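Local coordinates for putative Lipoprotein (Shewanella oneidensis, PDB 3U24) that is of unknown function but binds zinc ions and, as a helical relative of zinc metallopeptidases, may be a membrane-attached metal-dependent hydrolase, at residues Q38-T42 with G54-I58; F70-Q75 with L100-M104; F534-Y538 with L548-H552. The contacts are given in a common frame with arbitrary orientation. Numbering follows the deposited sequence.

Contact 1: residues Q38-T42 with G54-I58; sequences QLSPT and GYLEI. With EDO (1,2-ethanediol), chain X.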
# COMPACT_ATOMS: atom_id res chain seq x y z
N GLN A 38 -7.32 21.44 -9.71
CA GLN A 38 -6.83 22.74 -10.16
C GLN A 38 -5.55 23.13 -9.42
O GLN A 38 -4.69 23.73 -10.00
CB GLN A 38 -7.92 23.80 -9.94
CG GLN A 38 -7.52 25.25 -10.12
CD GLN A 38 -8.75 26.20 -10.07
OE1 GLN A 38 -9.11 26.74 -9.01
NE2 GLN A 38 -9.43 26.36 -11.23
N LEU A 39 -5.46 22.79 -8.13
CA LEU A 39 -4.24 23.01 -7.34
C LEU A 39 -3.13 22.07 -7.76
O LEU A 39 -1.97 22.47 -7.80
CB LEU A 39 -4.51 22.79 -5.85
CG LEU A 39 -3.30 22.73 -4.93
CD1 LEU A 39 -2.74 24.12 -4.71
CD2 LEU A 39 -3.67 22.05 -3.62
N SER A 40 -3.47 20.82 -8.04
CA SER A 40 -2.46 19.81 -8.38
C SER A 40 -2.87 18.94 -9.56
O SER A 40 -3.42 17.84 -9.44
CB SER A 40 -2.22 18.95 -7.16
OG SER A 40 -1.35 17.92 -7.52
N PRO A 41 -2.65 19.43 -10.75
CA PRO A 41 -3.04 18.57 -11.86
C PRO A 41 -2.24 17.28 -11.99
O PRO A 41 -2.70 16.36 -12.65
CB PRO A 41 -2.89 19.48 -13.11
CG PRO A 41 -2.09 20.66 -12.63
CD PRO A 41 -2.42 20.81 -11.17
N THR A 42 -1.06 17.19 -11.40
CA THR A 42 -0.33 15.92 -11.39
C THR A 42 -1.04 14.86 -10.51
O THR A 42 -1.19 13.68 -10.90
CB THR A 42 1.12 16.13 -10.96
OG1 THR A 42 1.71 17.01 -11.91
CG2 THR A 42 1.92 14.79 -10.89
N GLY A 54 0.02 19.16 -19.36
CA GLY A 54 1.10 20.01 -19.78
C GLY A 54 1.72 20.93 -18.73
O GLY A 54 2.68 21.64 -19.02
N TYR A 55 1.17 20.91 -17.53
CA TYR A 55 1.56 21.83 -16.47
C TYR A 55 2.34 21.09 -15.43
O TYR A 55 1.82 20.20 -14.77
CB TYR A 55 0.31 22.41 -15.81
CG TYR A 55 0.65 23.46 -14.78
CD1 TYR A 55 0.99 24.74 -15.18
CD2 TYR A 55 0.68 23.15 -13.42
CE1 TYR A 55 1.33 25.71 -14.25
CE2 TYR A 55 1.02 24.12 -12.48
CZ TYR A 55 1.34 25.40 -12.92
OH TYR A 55 1.68 26.38 -12.04
N LEU A 56 3.61 21.43 -15.27
CA LEU A 56 4.45 20.84 -14.24
C LEU A 56 4.49 21.79 -13.07
O LEU A 56 4.99 22.90 -13.22
CB LEU A 56 5.87 20.62 -14.76
CG LEU A 56 6.91 20.04 -13.82
CD1 LEU A 56 6.54 18.64 -13.38
CD2 LEU A 56 8.28 20.08 -14.49
N GLU A 57 3.97 21.37 -11.92
CA GLU A 57 4.01 22.22 -10.72
C GLU A 57 5.45 22.36 -10.26
O GLU A 57 6.18 21.39 -10.25
CB GLU A 57 3.17 21.63 -9.58
CG GLU A 57 1.72 21.33 -9.98
CD GLU A 57 1.47 19.84 -10.30
OE1 GLU A 57 2.31 19.21 -10.99
OE2 GLU A 57 0.42 19.31 -9.86
N ILE A 58 5.86 23.57 -9.94
CA ILE A 58 7.20 23.82 -9.43
C ILE A 58 7.06 23.76 -7.91
O ILE A 58 6.26 24.50 -7.31
CB ILE A 58 7.75 25.17 -9.90
CG1 ILE A 58 7.91 25.16 -11.43
CG2 ILE A 58 9.13 25.45 -9.27
CD1 ILE A 58 7.77 26.52 -12.09
C1 EDO X . -3.70 24.22 -13.82
O1 EDO X . -3.40 25.08 -12.73
C2 EDO X . -4.96 23.44 -13.50
O2 EDO X . -5.88 23.60 -14.59
O HOH W 1 -0.00 18.00 -14.43
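The loop 54-58, which leads from helix 41-47 to helix 61-79, folds back over the kink where helix 25-39 ends and helix 41-47 begins. At Y55 the ring leans obliquely on the pyrrolidine of P41, with Y55 CD2 3.8 Å from P41 CG; loop residues V51 and N52 also touch this proline. The carbonyl of Y55 is too far from T42 for a direct bond, and water 1 fills the gap, donating to Y55 O (2.9 Å) and to T42 OG1 (3.2 Å). L56 points its CA-to-CB bond away and packs on I152 and Y155 of helix 152-162. E57 is the centre of the contact. E57 OE2 accepts from S40 OG at 3.2 Å and from the backbone T42 N at 3.0 Å, almost in line (167°), while E57 OE1 takes the very short bond from T42 OG1 (2.5 Å). P41 N also lies 3.2 Å from E57 OE2 but has no hydrogen to give. I58, beyond reach of 38-42, packs on A154 and A158 of helix 152-162. On the other segment, S40 has left the helical conformation of helix 25-39 and is the N-cap of helix 41-47, its OG bonded to W43 N; T42 OG1 is also bonded to R148 NH2. A 1,2-ethanediol, probably from the crystallisation liquor, bonds weakly to Q38 O. One carboxylate thus serves two hydroxyls and a main-chain NH at the N-cap and first turn of helix 41-47, where its negative charge suits the helix dipole, and so ties the later loop to the kink between the helices.

Contact 2: residues F70-Q75 with L100-M104; sequences FVKAQQ and LLSSM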
# COMPACT_ATOMS: atom_id res chain seq x y z
N PHE A 70 -5.30 26.76 0.10
CA PHE A 70 -6.35 25.83 -0.29
C PHE A 70 -6.88 25.08 0.93
O PHE A 70 -8.08 24.94 1.05
CB PHE A 70 -5.84 24.89 -1.38
CG PHE A 70 -6.72 23.72 -1.67
CD1 PHE A 70 -6.56 22.53 -0.98
CD2 PHE A 70 -7.65 23.78 -2.69
CE1 PHE A 70 -7.33 21.44 -1.26
CE2 PHE A 70 -8.39 22.66 -3.01
CZ PHE A 70 -8.25 21.50 -2.28
N VAL A 71 -5.99 24.60 1.80
CA VAL A 71 -6.41 23.92 3.02
C VAL A 71 -7.34 24.84 3.82
O VAL A 71 -8.44 24.46 4.19
CB VAL A 71 -5.19 23.47 3.87
CG1 VAL A 71 -5.62 23.06 5.26
CG2 VAL A 71 -4.44 22.33 3.17
N LYS A 72 -6.89 26.06 4.08
CA LYS A 72 -7.69 27.03 4.83
C LYS A 72 -9.06 27.29 4.21
O LYS A 72 -10.04 27.30 4.93
CB LYS A 72 -6.93 28.35 5.03
N ALA A 73 -9.15 27.50 2.89
CA ALA A 73 -10.44 27.81 2.27
C ALA A 73 -11.36 26.58 2.26
O ALA A 73 -12.59 26.73 2.42
CB ALA A 73 -10.27 28.36 0.84
N GLN A 74 -10.81 25.39 2.04
CA GLN A 74 -11.68 24.21 1.95
C GLN A 74 -12.13 23.80 3.33
O GLN A 74 -13.30 23.44 3.54
CB GLN A 74 -11.04 23.05 1.25
CG GLN A 74 -10.62 23.36 -0.18
CD GLN A 74 -11.79 23.67 -1.09
OE1 GLN A 74 -12.89 23.16 -0.92
NE2 GLN A 74 -11.54 24.54 -2.06
N GLN A 75 -11.23 23.91 4.29
CA GLN A 75 -11.66 23.70 5.68
C GLN A 75 -12.80 24.62 6.09
O GLN A 75 -13.72 24.16 6.76
CB GLN A 75 -10.52 23.90 6.66
CG GLN A 75 -9.69 22.65 6.84
CD GLN A 75 -8.42 22.90 7.64
OE1 GLN A 75 -7.96 24.07 7.80
NE2 GLN A 75 -7.86 21.83 8.16
N LEU A 100 -7.64 14.47 5.27
CA LEU A 100 -6.72 14.75 4.18
C LEU A 100 -6.22 16.21 4.27
O LEU A 100 -5.01 16.47 4.16
CB LEU A 100 -7.40 14.52 2.83
CG LEU A 100 -6.59 14.89 1.58
CD1 LEU A 100 -5.47 13.87 1.42
CD2 LEU A 100 -7.54 14.95 0.39
N LEU A 101 -7.14 17.14 4.49
CA LEU A 101 -6.76 18.54 4.62
C LEU A 101 -5.78 18.76 5.80
O LEU A 101 -4.73 19.40 5.64
CB LEU A 101 -8.00 19.47 4.70
CG LEU A 101 -8.87 19.60 3.41
CD1 LEU A 101 -10.15 20.41 3.65
CD2 LEU A 101 -8.08 20.17 2.24
N SER A 102 -6.09 18.23 6.97
CA SER A 102 -5.21 18.42 8.11
C SER A 102 -3.85 17.82 7.83
O SER A 102 -2.83 18.37 8.21
CB SER A 102 -5.80 17.83 9.40
OG SER A 102 -6.94 18.56 9.77
N SER A 103 -3.81 16.70 7.17
CA SER A 103 -2.53 16.07 6.95
C SER A 103 -1.70 16.78 5.89
O SER A 103 -0.50 16.80 5.99
CB SER A 103 -2.70 14.60 6.62
OG SER A 103 -3.19 14.48 5.32
N MSE A 104 -2.33 17.38 4.90
CA MSE A 104 -1.61 18.26 3.95
C MSE A 104 -0.91 19.43 4.65
O MSE A 104 0.28 19.68 4.41
CB MSE A 104 -2.50 18.79 2.82
CG MSE A 104 -2.99 17.68 1.85
SE MSE A 104 -4.50 18.22 0.69
CE MSE A 104 -3.57 19.69 -0.21
O HOH W 2 -9.22 19.83 8.35
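L101 is the bump of this contact: its side chain enters the opposite helix as a knob, in a hole formed by F70, V71, Q74 and Q75. The near-antiparallel segments of helix 61-79 and helix 88-111 (155° between directions) run 9.7 Å apart at their axes, while V71 and L101 bring their CA atoms to 5.6 Å. L101 CD1 meets Q74 CB and Q75 N, both at 3.7 Å, and L101 CD2 lies 3.8 Å from F70 CE1. One turn on, selenomethionine M104 packs beside the knob, against F70 and V71: M104 CE lies 4.2 Å from F70 CD1 and M104 CB 4.1 Å from V71 CG2. At the other end water 2 bridges the polar rim, accepting from Q75 NE2 (2.4 Å, very short) and from S102 OG (3.0 Å). Q74 offers its CB to the knob, but its amide turns to D35 of helix 25-39, a zinc ligand in a structure of this protein, though without zinc in this chain. The chemistry is therefore apolar interlocking with a hydrated edge, so shape rather than direct polar bonding sets the fit.

Contact 3: residues F534-Y538 with L548-H552; sequences FREEY and LKAFH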
# COMPACT_ATOMS: atom_id res chain seq x y z
N PHE A 534 -13.26 -5.19 17.19
CA PHE A 534 -14.64 -4.73 16.99
C PHE A 534 -15.60 -5.90 16.84
O PHE A 534 -16.68 -5.86 17.40
CB PHE A 534 -14.77 -3.81 15.77
CG PHE A 534 -16.19 -3.42 15.45
CD1 PHE A 534 -17.06 -3.00 16.46
CD2 PHE A 534 -16.64 -3.44 14.15
CE1 PHE A 534 -18.36 -2.64 16.16
CE2 PHE A 534 -17.93 -3.07 13.84
CZ PHE A 534 -18.81 -2.70 14.84
N ARG A 535 -15.22 -6.95 16.12
CA ARG A 535 -16.10 -8.09 16.01
C ARG A 535 -16.41 -8.68 17.37
O ARG A 535 -17.58 -8.93 17.69
CB ARG A 535 -15.55 -9.16 15.11
CG ARG A 535 -16.54 -10.30 15.01
CD ARG A 535 -15.99 -11.43 14.21
NE ARG A 535 -15.13 -12.28 15.00
CZ ARG A 535 -14.54 -13.37 14.54
NH1 ARG A 535 -14.66 -13.73 13.26
NH2 ARG A 535 -13.82 -14.09 15.37
N GLU A 536 -15.38 -8.89 18.18
CA GLU A 536 -15.62 -9.52 19.48
C GLU A 536 -16.47 -8.63 20.36
O GLU A 536 -17.28 -9.12 21.11
CB GLU A 536 -14.32 -9.91 20.17
CG GLU A 536 -13.50 -10.98 19.44
CD GLU A 536 -14.27 -12.28 19.14
OE1 GLU A 536 -14.64 -13.01 20.09
OE2 GLU A 536 -14.50 -12.58 17.94
N GLU A 537 -16.30 -7.32 20.25
CA GLU A 537 -17.14 -6.33 20.95
C GLU A 537 -18.60 -6.39 20.51
O GLU A 537 -19.52 -6.26 21.30
CB GLU A 537 -16.58 -4.93 20.70
CG GLU A 537 -17.46 -3.81 21.21
CD GLU A 537 -16.89 -2.43 20.95
OE1 GLU A 537 -16.11 -2.24 20.00
OE2 GLU A 537 -17.24 -1.50 21.70
N TYR A 538 -18.82 -6.61 19.23
CA TYR A 538 -20.16 -6.72 18.70
C TYR A 538 -20.82 -8.04 19.10
O TYR A 538 -22.03 -8.07 19.36
CB TYR A 538 -20.09 -6.61 17.20
CG TYR A 538 -21.34 -6.19 16.51
CD1 TYR A 538 -21.66 -4.86 16.41
CD2 TYR A 538 -22.16 -7.11 15.87
CE1 TYR A 538 -22.79 -4.45 15.74
CE2 TYR A 538 -23.28 -6.71 15.19
CZ TYR A 538 -23.58 -5.37 15.13
OH TYR A 538 -24.67 -4.93 14.46
N LEU A 548 -22.85 -13.89 12.33
CA LEU A 548 -21.60 -13.62 11.63
C LEU A 548 -21.77 -13.03 10.21
O LEU A 548 -21.14 -12.01 9.86
CB LEU A 548 -20.68 -14.86 11.58
CG LEU A 548 -19.26 -14.59 11.06
CD1 LEU A 548 -18.56 -13.59 11.98
CD2 LEU A 548 -18.44 -15.88 10.91
N LYS A 549 -22.63 -13.64 9.41
CA LYS A 549 -22.85 -13.17 8.04
C LYS A 549 -23.39 -11.73 7.97
O LYS A 549 -22.93 -10.93 7.15
CB LYS A 549 -23.79 -14.13 7.34
CG LYS A 549 -24.04 -13.86 5.87
CD LYS A 549 -25.05 -14.86 5.36
CE LYS A 549 -24.98 -15.04 3.86
NZ LYS A 549 -25.90 -16.16 3.49
N ALA A 550 -24.34 -11.41 8.84
CA ALA A 550 -24.93 -10.05 8.91
C ALA A 550 -23.88 -9.08 9.39
O ALA A 550 -23.84 -7.95 8.96
CB ALA A 550 -26.18 -10.00 9.85
N PHE A 551 -23.03 -9.51 10.30
CA PHE A 551 -21.94 -8.64 10.72
C PHE A 551 -21.04 -8.27 9.54
O PHE A 551 -20.77 -7.10 9.28
CB PHE A 551 -21.12 -9.27 11.85
CG PHE A 551 -19.88 -8.48 12.20
CD1 PHE A 551 -19.95 -7.37 13.00
CD2 PHE A 551 -18.64 -8.86 11.71
CE1 PHE A 551 -18.82 -6.65 13.31
CE2 PHE A 551 -17.50 -8.16 12.02
CZ PHE A 551 -17.60 -7.05 12.83
N HIS A 552 -20.63 -9.29 8.80
CA HIS A 552 -19.73 -9.10 7.67
C HIS A 552 -20.32 -8.20 6.64
O HIS A 552 -19.64 -7.29 6.16
CB HIS A 552 -19.34 -10.44 7.04
CG HIS A 552 -18.34 -11.25 7.86
ND1 HIS A 552 -18.25 -12.60 7.77
CD2 HIS A 552 -17.39 -10.86 8.81
CE1 HIS A 552 -17.30 -13.05 8.64
NE2 HIS A 552 -16.77 -11.98 9.27
O HOH W 3 -25.18 -6.70 11.84
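Unusually, the aliphatic part of an arginine and two aromatic rings enclose one phenylalanine. F551 of helix 548-555 points at helix 523-542, where R535 CG sits 4.2 Å from the centroid of the F551 ring and 26° off its normal, a CH-pi contact over the face; F551 CZ also lies 3.7 Å from R535 CA. F534 and Y538, one turn apart, complete the pocket: F534 CE2 meets F551 CE1 at 3.7 Å, and F551 CD1 lies over a face of the Y538 ring, 3.6 Å from Y538 CD2. Both ring pairs are oblique: F534 with F551 at 53° and 5.5 Å between centroids, Y538 with F551 at 50° and 5.4 Å. Farther along the arginine, R535 CD packs on L548 CD1 at 4.0 Å. Its guanidinium carries a salt bridge to E536, R535 NE to E536 OE2 at 3.0 Å, a hydrogen bond to Y444 and a salt bridge to E451, linking the contact to helix 435-451. The M570 side chain of the C-terminal helix 563-571 touches both F534 and Y538. With segment axes 11.6 Å apart and directions 129° apart, this is an aromatic cluster inside a splayed helical hairpin, two successive helices joined by a short loop.

Overall arrangement
Contacts 1 and 2 are neighbours in the N-terminal helices: L39 CD2, in the first, packs on F70 CD1 at 3.9 Å and on M104 CE at 4.1 Å in the second, so the two touch although they hold different elements, L39 reaching the helix pair of contact 2 from the end of helix 25-39. Contact 3 lies apart in the C-terminal helices, its centre 44 Å from that of contact 1, on the opposite side of the chain's centre. Contact 1 is a surface contact built on charge-assisted hydrogen bonds; contact 2, partly buried, relies on apolar knob packing with water at the rim; contact 3, buried, has aromatic rings and an arginine whose charge is met by acids. Contacts 2 and 3 join two helices each, whereas contact 1 joins a loop to a helix junction.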